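Local coordinates for protein dTDP-4-dehydrorhamnose 3,5-epimerase (Sulfolobus tokodaii, PDB 2B9U) that probably catalyses the 3,5-epimerisation of dTDP-4-dehydro-6-deoxyglucose to dTDP-4-dehydrorhamnose, a step in making dTDP-L-rhamnose, at residues E68-F74 with Y108-P114; K77-V83 with V98-E104. All coordinates share one frame; numbering follows the deposited sequence.

Contact 1 (E68-F74 with Y108-P114); sequences EQGKIIF and YMLWIPP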
loop_
_atom_site.group_PDB
_atom_site.type_symbol
_atom_site.label_atom_id
_atom_site.label_comp_id
_atom_site.label_asym_id
_atom_site.label_seq_id
_atom_site.Cartn_x
_atom_site.Cartn_y
_atom_site.Cartn_z
ATOM N N GLU A 68 -20.309 -3.428 4.132
ATOM C CA GLU A 68 -19.936 -2.219 3.418
ATOM C C GLU A 68 -18.465 -1.847 3.651
ATOM O O GLU A 68 -17.879 -2.171 4.679
ATOM C CB GLU A 68 -20.877 -1.064 3.800
ATOM C CG GLU A 68 -20.693 -0.469 5.214
ATOM C CD GLU A 68 -21.124 -1.392 6.357
ATOM O OE1 GLU A 68 -21.844 -2.390 6.121
ATOM O OE2 GLU A 68 -20.728 -1.106 7.507
ATOM N N GLN A 69 -17.878 -1.164 2.677
ATOM C CA GLN A 69 -16.463 -0.846 2.714
ATOM C C GLN A 69 -16.225 0.622 2.393
ATOM O O GLN A 69 -16.880 1.187 1.523
ATOM C CB GLN A 69 -15.697 -1.721 1.709
ATOM C CG GLN A 69 -15.639 -3.203 2.038
ATOM C CD GLN A 69 -14.999 -4.046 0.935
ATOM O OE1 GLN A 69 -14.212 -4.959 1.217
ATOM N NE2 GLN A 69 -15.337 -3.758 -0.316
ATOM N N GLY A 70 -15.290 1.226 3.117
ATOM C CA GLY A 70 -14.652 2.450 2.682
ATOM C C GLY A 70 -13.388 2.100 1.927
ATOM O O GLY A 70 -12.863 0.995 2.079
ATOM N N LYS A 71 -12.916 3.025 1.096
ATOM C CA LYS A 71 -11.768 2.789 0.196
ATOM C C LYS A 71 -10.897 4.041 0.067
ATOM O O LYS A 71 -11.412 5.154 -0.156
ATOM C CB LYS A 71 -12.257 2.361 -1.198
ATOM C CG LYS A 71 -13.019 1.013 -1.212
ATOM C CD LYS A 71 -13.546 0.684 -2.580
ATOM C CE LYS A 71 -14.642 -0.385 -2.501
ATOM N NZ LYS A 71 -15.412 -0.496 -3.793
ATOM N N ILE A 72 -9.589 3.857 0.227
ATOM C CA ILE A 72 -8.601 4.880 -0.082
ATOM C C ILE A 72 -7.842 4.386 -1.300
ATOM O O ILE A 72 -7.194 3.335 -1.257
ATOM C CB ILE A 72 -7.598 5.124 1.082
ATOM C CG1 ILE A 72 -8.328 5.267 2.420
ATOM C CG2 ILE A 72 -6.739 6.346 0.786
ATOM C CD1 ILE A 72 -7.388 5.213 3.630
ATOM N N ILE A 73 -7.957 5.138 -2.394
ATOM C CA ILE A 73 -7.397 4.752 -3.671
ATOM C C ILE A 73 -6.115 5.544 -3.920
ATOM O O ILE A 73 -6.097 6.771 -3.796
ATOM C CB ILE A 73 -8.407 5.032 -4.832
ATOM C CG1 ILE A 73 -9.783 4.395 -4.537
ATOM C CG2 ILE A 73 -7.819 4.626 -6.187
ATOM C CD1 ILE A 73 -9.799 2.829 -4.279
ATOM N N PHE A 74 -5.062 4.830 -4.303
ATOM C CA PHE A 74 -3.729 5.407 -4.446
ATOM C C PHE A 74 -3.090 4.808 -5.706
ATOM O O PHE A 74 -3.260 3.612 -5.993
ATOM C CB PHE A 74 -2.925 5.152 -3.146
ATOM C CG PHE A 74 -1.468 5.558 -3.212
ATOM C CD1 PHE A 74 -1.097 6.878 -3.468
ATOM C CD2 PHE A 74 -0.466 4.613 -2.992
ATOM C CE1 PHE A 74 0.253 7.251 -3.514
ATOM C CE2 PHE A 74 0.883 4.979 -3.038
ATOM C CZ PHE A 74 1.244 6.296 -3.309
ATOM N N TYR A 108 -1.795 11.812 -5.287
ATOM C CA TYR A 108 -3.051 12.068 -4.558
ATOM C C TYR A 108 -3.864 10.793 -4.350
ATOM O O TYR A 108 -3.735 9.797 -5.104
ATOM C CB TYR A 108 -3.947 13.094 -5.287
ATOM C CG TYR A 108 -3.399 14.511 -5.438
ATOM C CD1 TYR A 108 -2.378 14.987 -4.629
ATOM C CD2 TYR A 108 -3.945 15.376 -6.377
ATOM C CE1 TYR A 108 -1.890 16.288 -4.767
ATOM C CE2 TYR A 108 -3.473 16.679 -6.520
ATOM C CZ TYR A 108 -2.449 17.128 -5.713
ATOM O OH TYR A 108 -1.975 18.420 -5.867
ATOM N N MET A 109 -4.715 10.853 -3.329
ATOM C CA MET A 109 -5.547 9.740 -2.903
ATOM C C MET A 109 -6.977 10.233 -2.791
ATOM O O MET A 109 -7.204 11.400 -2.519
ATOM C CB MET A 109 -5.099 9.241 -1.523
ATOM C CG MET A 109 -3.818 8.408 -1.517
ATOM S SD MET A 109 -3.141 8.288 0.148
ATOM C CE MET A 109 -2.251 9.850 0.245
ATOM N N LEU A 110 -7.924 9.328 -2.990
ATOM C CA LEU A 110 -9.344 9.595 -2.783
ATOM C C LEU A 110 -9.819 8.656 -1.701
ATOM O O LEU A 110 -9.672 7.416 -1.831
ATOM C CB LEU A 110 -10.139 9.240 -4.034
ATOM C CG LEU A 110 -10.961 10.194 -4.884
ATOM C CD1 LEU A 110 -12.211 9.441 -5.305
ATOM C CD2 LEU A 110 -11.315 11.497 -4.173
ATOM N N TRP A 111 -10.406 9.235 -0.653
ATOM C CA TRP A 111 -11.153 8.464 0.338
ATOM C C TRP A 111 -12.616 8.424 -0.070
ATOM O O TRP A 111 -13.256 9.474 -0.304
ATOM C CB TRP A 111 -10.988 9.036 1.738
ATOM C CG TRP A 111 -12.136 8.707 2.701
ATOM C CD1 TRP A 111 -13.092 9.574 3.161
ATOM C CD2 TRP A 111 -12.427 7.433 3.311
ATOM N NE1 TRP A 111 -13.957 8.924 4.013
ATOM C CE2 TRP A 111 -13.580 7.607 4.113
ATOM C CE3 TRP A 111 -11.835 6.159 3.243
ATOM C CZ2 TRP A 111 -14.131 6.567 4.872
ATOM C CZ3 TRP A 111 -12.404 5.113 3.992
ATOM C CH2 TRP A 111 -13.536 5.329 4.792
ATOM N N ILE A 112 -13.122 7.197 -0.175
ATOM C CA ILE A 112 -14.480 6.905 -0.604
ATOM C C ILE A 112 -15.192 6.100 0.509
ATOM O O ILE A 112 -14.970 4.889 0.656
ATOM C CB ILE A 112 -14.519 6.083 -1.917
ATOM C CG1 ILE A 112 -13.639 6.715 -3.012
ATOM C CG2 ILE A 112 -15.985 5.880 -2.384
ATOM C CD1 ILE A 112 -13.527 5.871 -4.256
ATOM N N PRO A 113 -16.069 6.770 1.275
ATOM C CA PRO A 113 -16.805 6.152 2.392
ATOM C C PRO A 113 -17.813 5.116 1.899
ATOM O O PRO A 113 -18.093 5.075 0.707
ATOM C CB PRO A 113 -17.520 7.349 3.049
ATOM C CG PRO A 113 -17.619 8.373 1.995
ATOM C CD PRO A 113 -16.429 8.188 1.080
ATOM N N PRO A 114 -18.335 4.247 2.798
ATOM C CA PRO A 114 -19.403 3.320 2.381
ATOM C C PRO A 114 -20.633 4.017 1.790
ATOM O O PRO A 114 -20.929 5.155 2.136
ATOM C CB PRO A 114 -19.792 2.613 3.684
ATOM C CG PRO A 114 -18.613 2.722 4.561
ATOM C CD PRO A 114 -17.949 4.040 4.211
HETATM O O HOH W 1 -16.415 2.676 -0.709
#
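E68 packs its CB and CG obliquely against P114: CG, placed between the backbone N and the carbonyl carbon (chi1 73°), comes within 3.6 Å of P114 CB, and E68 OE1 bonds to T65 OG1. A water can donate to Q69 O and to I112 O, linking the two backbones. At G70 the indole of W111 reaches across: W111 CZ3 lies 3.7 Å from G70 CA, and a CB there would clash with W111 CH2. K71 pairs with I112, its N donating to I112 O (2.8 Å) and its O accepting from I112 N. Together 70-75 and 109-112 are neighbouring strands in the larger sheet of the flattened jelly-roll barrel of the cupin fold. I72 meets W111 at the indole edge, CG1 to CE3 at 3.7 Å. I73 and L110 exchange two backbone hydrogen bonds. On the face shared with I112, I73 CG1 packs 4.0 Å from I112 CD1. F74 closes the segment with a Met-aromatic contact, M109 SD lying 5.1 Å from the F74 ring centroid, 41° off its normal, while F74 also packs on M49 of the second subunit.

Contact 2 (K77-V83 with V98-E104); sequences KGRILDV and VKAELNE
R79 grips E101 across an antiparallel beta hairpin formed by strands 79-86 and 97-103, the latter outermost, within this chain, in the smaller sheet of the jelly roll. The hold is side-on and centred on one oxygen: R79 NE lies 2.6 Å from E101 OE2, and R79 NH2 lies 2.9 Å from the same atom. Both contacts run in the guanidinium plane but reach OE2 from above the carboxylate plane, since the two flat groups are turned 47° apart. A weak bond from R79 NH2 to E101 OE1 adds to the salt bridge. The bend at chi3 of R79 (64°) turns the guanidinium so that its NE and NH2 edge faces the E101 carboxylate.

In the next shell N103 ND2 gives E101 OE2 a third donor, at 3.2 Å, while N103 OD1 accepts from N106 N. N103 CB lies 3.7 Å from R79 CG, the two side chains running side by side. With an alanine in place of R79, the E101 carboxylate would probably lose its charge partner, leaving N103 ND2 to hold OE2 and the carboxylate freer to turn about its own side-chain bonds.

On the other face, L102 sets CD1 3.9 Å from D82 CB and touches I73, V75 and L110 of the facing sheet. D82 OD1 bonds to H118 NE2. Between the two faces the backbone ladder fixes the register: I80 pairs with L102 and D82 with A100, each through two hydrogen bonds, and the one from I80 N to L102 O is almost straight (175°). Beyond the last strand pair, the E104 side chain, extended beyond CG, runs beside K77 and brings OE1 within 2.8 Å of G78 N, which donates from above the carboxylate plane; E104 N returns a bond to G78 O.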
loop_
_atom_site.group_PDB
_atom_site.type_symbol
_atom_site.label_atom_id
_atom_site.label_comp_id
_atom_site.label_asym_id
_atom_site.label_seq_id
_atom_site.Cartn_x
_atom_site.Cartn_y
_atom_site.Cartn_z
ATOM N N LYS A 77 1.903 4.106 -9.729
ATOM C CA LYS A 77 2.395 4.115 -11.114
ATOM C C LYS A 77 1.239 4.325 -12.094
ATOM O O LYS A 77 0.197 3.733 -11.941
ATOM C CB LYS A 77 3.163 2.828 -11.445
ATOM C CG LYS A 77 3.876 2.822 -12.821
ATOM C CD LYS A 77 4.756 1.575 -12.980
ATOM C CE LYS A 77 5.824 1.751 -14.093
ATOM N NZ LYS A 77 5.191 1.850 -15.460
ATOM N N GLY A 78 1.433 5.194 -13.084
ATOM C CA GLY A 78 0.416 5.472 -14.100
ATOM C C GLY A 78 -0.543 6.600 -13.742
ATOM O O GLY A 78 -0.228 7.483 -12.917
ATOM N N ARG A 79 -1.726 6.534 -14.345
ATOM C CA ARG A 79 -2.718 7.607 -14.325
ATOM C C ARG A 79 -4.070 6.943 -14.447
ATOM O O ARG A 79 -4.295 6.153 -15.379
ATOM C CB ARG A 79 -2.574 8.519 -15.557
ATOM C CG ARG A 79 -1.372 9.435 -15.637
ATOM C CD ARG A 79 -1.440 10.262 -16.941
ATOM N NE ARG A 79 -2.596 11.172 -16.996
ATOM C CZ ARG A 79 -3.261 11.527 -18.103
ATOM N NH1 ARG A 79 -2.940 11.025 -19.294
ATOM N NH2 ARG A 79 -4.287 12.374 -18.006
ATOM N N ILE A 80 -4.978 7.248 -13.523
ATOM C CA ILE A 80 -6.350 6.754 -13.650
ATOM C C ILE A 80 -7.360 7.904 -13.536
ATOM O O ILE A 80 -7.069 8.925 -12.915
ATOM C CB ILE A 80 -6.685 5.646 -12.599
ATOM C CG1 ILE A 80 -6.833 6.253 -11.187
ATOM C CG2 ILE A 80 -5.658 4.518 -12.655
ATOM C CD1 ILE A 80 -7.446 5.292 -10.148
ATOM N N LEU A 81 -8.528 7.739 -14.149
ATOM C CA LEU A 81 -9.653 8.609 -13.860
ATOM C C LEU A 81 -10.510 7.822 -12.897
ATOM O O LEU A 81 -11.138 6.851 -13.279
ATOM C CB LEU A 81 -10.462 8.962 -15.120
ATOM C CG LEU A 81 -11.726 9.825 -14.879
ATOM C CD1 LEU A 81 -11.367 11.186 -14.259
ATOM C CD2 LEU A 81 -12.525 10.000 -16.178
ATOM N N ASP A 82 -10.515 8.251 -11.648
ATOM C CA ASP A 82 -11.193 7.554 -10.586
ATOM C C ASP A 82 -12.567 8.161 -10.318
ATOM O O ASP A 82 -12.721 9.385 -10.328
ATOM C CB ASP A 82 -10.352 7.632 -9.326
ATOM C CG ASP A 82 -10.695 6.557 -8.365
ATOM O OD1 ASP A 82 -10.591 5.383 -8.765
ATOM O OD2 ASP A 82 -11.096 6.885 -7.236
ATOM N N VAL A 83 -13.562 7.305 -10.095
ATOM C CA VAL A 83 -14.946 7.761 -9.942
ATOM C C VAL A 83 -15.606 7.101 -8.728
ATOM O O VAL A 83 -15.361 5.920 -8.445
ATOM C CB VAL A 83 -15.793 7.454 -11.213
ATOM C CG1 VAL A 83 -17.200 7.991 -11.070
ATOM C CG2 VAL A 83 -15.132 8.023 -12.464
ATOM N N VAL A 98 -18.366 11.772 -8.046
ATOM C CA VAL A 98 -17.127 12.535 -8.012
ATOM C C VAL A 98 -16.121 11.871 -8.959
ATOM O O VAL A 98 -16.007 10.640 -8.998
ATOM C CB VAL A 98 -16.553 12.649 -6.553
ATOM C CG1 VAL A 98 -15.173 13.287 -6.540
ATOM C CG2 VAL A 98 -17.498 13.443 -5.663
ATOM N N LYS A 99 -15.432 12.702 -9.739
ATOM C CA LYS A 99 -14.342 12.279 -10.617
ATOM C C LYS A 99 -13.067 12.943 -10.133
ATOM O O LYS A 99 -13.087 14.098 -9.683
ATOM C CB LYS A 99 -14.607 12.710 -12.067
ATOM C CG LYS A 99 -15.750 12.005 -12.741
ATOM C CD LYS A 99 -15.712 12.269 -14.229
ATOM C CE LYS A 99 -16.835 11.589 -14.959
ATOM N NZ LYS A 99 -16.785 11.894 -16.431
ATOM N N ALA A 100 -11.966 12.201 -10.189
ATOM C CA ALA A 100 -10.643 12.708 -9.834
ATOM C C ALA A 100 -9.567 11.889 -10.542
ATOM O O ALA A 100 -9.631 10.647 -10.555
ATOM C CB ALA A 100 -10.419 12.659 -8.314
ATOM N N GLU A 101 -8.601 12.593 -11.133
ATOM C CA GLU A 101 -7.404 11.973 -11.677
ATOM C C GLU A 101 -6.384 11.725 -10.583
ATOM O O GLU A 101 -5.879 12.661 -9.940
ATOM C CB GLU A 101 -6.772 12.798 -12.807
ATOM C CG GLU A 101 -5.763 11.954 -13.618
ATOM C CD GLU A 101 -5.176 12.684 -14.811
ATOM O OE1 GLU A 101 -5.873 13.535 -15.427
ATOM O OE2 GLU A 101 -4.007 12.397 -15.136
ATOM N N LEU A 102 -6.106 10.445 -10.361
ATOM C CA LEU A 102 -5.060 10.034 -9.433
ATOM C C LEU A 102 -3.966 9.439 -10.282
ATOM O O LEU A 102 -4.234 8.713 -11.229
ATOM C CB LEU A 102 -5.610 9.017 -8.409
ATOM C CG LEU A 102 -6.901 9.430 -7.692
ATOM C CD1 LEU A 102 -7.459 8.292 -6.844
ATOM C CD2 LEU A 102 -6.708 10.712 -6.811
ATOM N N ASN A 103 -2.727 9.790 -9.970
ATOM C CA ASN A 103 -1.602 9.416 -10.810
ATOM C C ASN A 103 -0.300 9.422 -10.010
ATOM O O ASN A 103 -0.281 9.859 -8.853
ATOM C CB ASN A 103 -1.527 10.298 -12.085
ATOM C CG ASN A 103 -1.412 11.795 -11.789
ATOM O OD1 ASN A 103 -0.636 12.219 -10.945
ATOM N ND2 ASN A 103 -2.172 12.602 -12.527
ATOM N N GLU A 104 0.771 8.931 -10.623
ATOM C CA GLU A 104 2.073 8.894 -9.973
ATOM C C GLU A 104 2.740 10.277 -9.894
ATOM O O GLU A 104 3.683 10.456 -9.132
ATOM C CB GLU A 104 2.998 7.906 -10.684
ATOM C CG GLU A 104 3.381 8.282 -12.120
ATOM C CD GLU A 104 4.306 7.242 -12.737
ATOM O OE1 GLU A 104 3.862 6.519 -13.657
ATOM O OE2 GLU A 104 5.472 7.122 -12.279
#

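How the contacts relate
Contact 1 lies in the core, its centre about 5 Å from the centre of the chain, whereas contact 2, only partly buried, has its centre about 9 Å from that point. Each joins an antiparallel strand pair, but in different sheets, and contact 2 is nested within the chain loop that contact 1 closes. Their chemistry follows: indole, proline, methionine and isoleucine carry the first, while the second puts a salt bridge and an asparagine on one face. Its other face is turned to the first sheet. There L110 CD1 packs 3.4 Å from D82 OD2, and L102 CD1 lies 3.7 Å from I73 O, so these residues are part of where the two sheets meet.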